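PDB 4TKT: AT-less polyketide synthase from Streptomyces platensis subsp. rosaceus, which probably catalyses a decarboxylative Claisen condensation as a ketosynthase domain, extending the polyketide chain during isomigrastatin biosynthesis. Local coordinates for residues E474-L479 with D523-C528. Numbering follows the deposited sequence.
Sequences ESAGRL and DALDAC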
ATOM      1  N   GLU A 474      -3.992 -13.647  19.493  1.00 38.91           N
ATOM      2  CA  GLU A 474      -2.938 -12.964  18.757  1.00 42.63           C
ATOM      3  C   GLU A 474      -3.309 -11.498  18.517  1.00 40.86           C
ATOM      4  O   GLU A 474      -2.487 -10.603  18.716  1.00 40.86           O
ATOM      5  CB  GLU A 474      -2.674 -13.679  17.430  1.00 52.28           C
ATOM      6  CG  GLU A 474      -1.549 -13.086  16.594  1.00 72.27           C
ATOM      7  CD  GLU A 474      -0.172 -13.563  17.021  1.00 87.07           C
ATOM      8  OE1 GLU A 474      -0.065 -14.225  18.075  1.00 90.08           O
ATOM      9  OE2 GLU A 474       0.805 -13.278  16.294  1.00 93.67           O
ATOM     10  N   SER A 475      -4.550 -11.260  18.096  1.00 40.67           N
ATOM     11  CA  SER A 475      -5.047  -9.901  17.883  1.00 44.78           C
ATOM     12  C   SER A 475      -4.992  -9.077  19.162  1.00 47.87           C
ATOM     13  O   SER A 475      -4.643  -7.897  19.136  1.00 46.29           O
ATOM     14  CB  SER A 475      -6.483  -9.922  17.355  1.00 52.36           C
ATOM     15  OG  SER A 475      -6.554 -10.500  16.066  1.00 59.78           O
ATOM     16  N   ALA A 476      -5.346  -9.707  20.279  1.00 44.65           N
ATOM     17  CA  ALA A 476      -5.344  -9.034  21.571  1.00 44.16           C
ATOM     18  C   ALA A 476      -3.935  -8.587  21.933  1.00 47.17           C
ATOM     19  O   ALA A 476      -3.734  -7.494  22.463  1.00 45.62           O
ATOM     20  CB  ALA A 476      -5.913  -9.945  22.650  1.00 38.42           C
ATOM     21  N   GLY A 477      -2.961  -9.438  21.635  1.00 39.14           N
ATOM     22  CA  GLY A 477      -1.573  -9.124  21.905  1.00 42.09           C
ATOM     23  C   GLY A 477      -1.065  -7.970  21.064  1.00 43.68           C
ATOM     24  O   GLY A 477      -0.389  -7.075  21.570  1.00 47.36           O
ATOM     25  N   ARG A 478      -1.393  -7.984  19.775  1.00 44.16           N
ATOM     26  CA  ARG A 478      -0.900  -6.958  18.863  1.00 42.87           C
ATOM     27  C   ARG A 478      -1.572  -5.615  19.136  1.00 46.56           C
ATOM     28  O   ARG A 478      -0.958  -4.561  18.967  1.00 47.61           O
ATOM     29  CB  ARG A 478      -1.111  -7.385  17.406  1.00 39.06           C
ATOM     30  CG  ARG A 478      -0.487  -8.737  17.070  1.00 50.72           C
ATOM     31  CD  ARG A 478       0.174  -8.765  15.691  1.00 62.83           C
ATOM     32  NE  ARG A 478      -0.788  -8.720  14.592  1.00 68.65           N
ATOM     33  CZ  ARG A 478      -0.839  -7.755  13.679  1.00 71.13           C
ATOM     34  NH1 ARG A 478       0.025  -6.748  13.726  1.00 75.70           N
ATOM     35  NH2 ARG A 478      -1.749  -7.796  12.715  1.00 65.52           N
ATOM     36  N   LEU A 479      -2.830  -5.654  19.565  1.00 38.56           N
ATOM     37  CA  LEU A 479      -3.544  -4.436  19.928  1.00 38.63           C
ATOM     38  C   LEU A 479      -3.007  -3.890  21.245  1.00 46.58           C
ATOM     39  O   LEU A 479      -2.882  -2.678  21.426  1.00 47.62           O
ATOM     40  CB  LEU A 479      -5.047  -4.697  20.034  1.00 38.10           C
ATOM     41  CG  LEU A 479      -5.910  -3.507  20.458  1.00 38.23           C
ATOM     42  CD1 LEU A 479      -5.738  -2.351  19.490  1.00 38.14           C
ATOM     43  CD2 LEU A 479      -7.372  -3.908  20.558  1.00 37.76           C
ATOM     44  N   ASP A 523      -4.668  -4.081  30.249  1.00 49.77           N
ATOM     45  CA  ASP A 523      -4.678  -5.222  31.161  1.00 50.79           C
ATOM     46  C   ASP A 523      -5.599  -6.327  30.666  1.00 41.17           C
ATOM     47  O   ASP A 523      -5.255  -7.506  30.733  1.00 39.30           O
ATOM     48  CB  ASP A 523      -5.106  -4.796  32.568  1.00 64.49           C
ATOM     49  CG  ASP A 523      -4.037  -4.006  33.292  1.00 75.84           C
ATOM     50  OD1 ASP A 523      -2.903  -3.920  32.772  1.00 78.31           O
ATOM     51  OD2 ASP A 523      -4.329  -3.484  34.389  1.00 81.01           O
ATOM     52  N   ALA A 524      -6.773  -5.941  30.176  1.00 39.11           N
ATOM     53  CA  ALA A 524      -7.743  -6.906  29.677  1.00 38.42           C
ATOM     54  C   ALA A 524      -7.217  -7.604  28.428  1.00 42.08           C
ATOM     55  O   ALA A 524      -7.358  -8.818  28.281  1.00 44.26           O
ATOM     56  CB  ALA A 524      -9.070  -6.225  29.389  1.00 45.78           C
ATOM     57  N   LEU A 525      -6.605  -6.828  27.538  1.00 37.32           N
ATOM     58  CA  LEU A 525      -6.025  -7.363  26.310  1.00 36.48           C
ATOM     59  C   LEU A 525      -4.885  -8.325  26.610  1.00 43.13           C
ATOM     60  O   LEU A 525      -4.765  -9.374  25.979  1.00 45.36           O
ATOM     61  CB  LEU A 525      -5.532  -6.229  25.412  1.00 36.54           C
ATOM     62  CG  LEU A 525      -6.640  -5.363  24.813  1.00 42.83           C
ATOM     63  CD1 LEU A 525      -6.065  -4.140  24.115  1.00 36.97           C
ATOM     64  CD2 LEU A 525      -7.493  -6.186  23.857  1.00 35.91           C
ATOM     65  N   ASP A 526      -4.051  -7.962  27.579  1.00 42.07           N
ATOM     66  CA  ASP A 526      -2.936  -8.807  27.981  1.00 45.33           C
ATOM     67  C   ASP A 526      -3.442 -10.125  28.557  1.00 43.94           C
ATOM     68  O   ASP A 526      -2.880 -11.188  28.290  1.00 46.61           O
ATOM     69  CB  ASP A 526      -2.054  -8.088  29.003  1.00 49.99           C
ATOM     70  CG  ASP A 526      -0.702  -8.755  29.175  1.00 57.56           C
ATOM     71  OD1 ASP A 526      -0.161  -9.271  28.176  1.00 57.78           O
ATOM     72  OD2 ASP A 526      -0.178  -8.761  30.309  1.00 62.73           O
ATOM     73  N   ALA A 527      -4.512 -10.048  29.342  1.00 43.56           N
ATOM     74  CA  ALA A 527      -5.101 -11.232  29.956  1.00 42.77           C
ATOM     75  C   ALA A 527      -5.639 -12.183  28.893  1.00 45.12           C
ATOM     76  O   ALA A 527      -5.405 -13.389  28.951  1.00 52.22           O
ATOM     77  CB  ALA A 527      -6.205 -10.835  30.919  1.00 41.74           C
ATOM     78  N   CYS A 528      -6.359 -11.629  27.925  1.00 40.13           N
ATOM     79  CA  CYS A 528      -6.893 -12.417  26.823  1.00 41.06           C
ATOM     80  C   CYS A 528      -5.779 -13.003  25.960  1.00 46.10           C
ATOM     81  O   CYS A 528      -5.862 -14.150  25.521  1.00 50.07           O
ATOM     82  CB  CYS A 528      -7.823 -11.567  25.960  1.00 39.46           C
ATOM     83  SG  CYS A 528      -8.415 -12.407  24.478  1.00 54.05           S
TER
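Ala476 presses its methyl group against the backbone of helix 518-530, where CB lies 3.6 Å from Leu525 O. The same methyl also meets the sulfur of Cys528, with Ala476 CB 4.0 Å from Cys528 SG. The short side chain of alanine suits this close approach, the CA atoms of Ala476 and Leu525 being 5.1 Å apart. The packing is reciprocated: Leu525 sets its CB 3.7 Å from Ala476 O, so each residue rests partly on the other's main chain. On the side facing the strands, the branched end of Leu525 meets that of Leu479 at a slant, Leu525 CD1 lying 3.7 Å from Leu479 CG and in touch with Leu479 CD2 as well. Leucine suits both places because its branched, apolar end can reach both the partner helix and a strand. On Cys528, SG stands anti to the backbone N (chi1 174°), a rotation that brings the weakly polar sulfur of this short side chain alongside the alanine methyl. The N-to-C directions of the two segments make an angle of 144°, roughly antiparallel. The side chains that meet are apolar, while an Asp526-Arg480 salt bridge and a hydrogen bond from Arg473 to Cys528 O also link these helices. Within the KS-MAT linker region, both helices pack on strands: Leu479 touches Leu464 of strand 460-466, while Leu525 and Cys528 rest on Phe511 of strand 509-515.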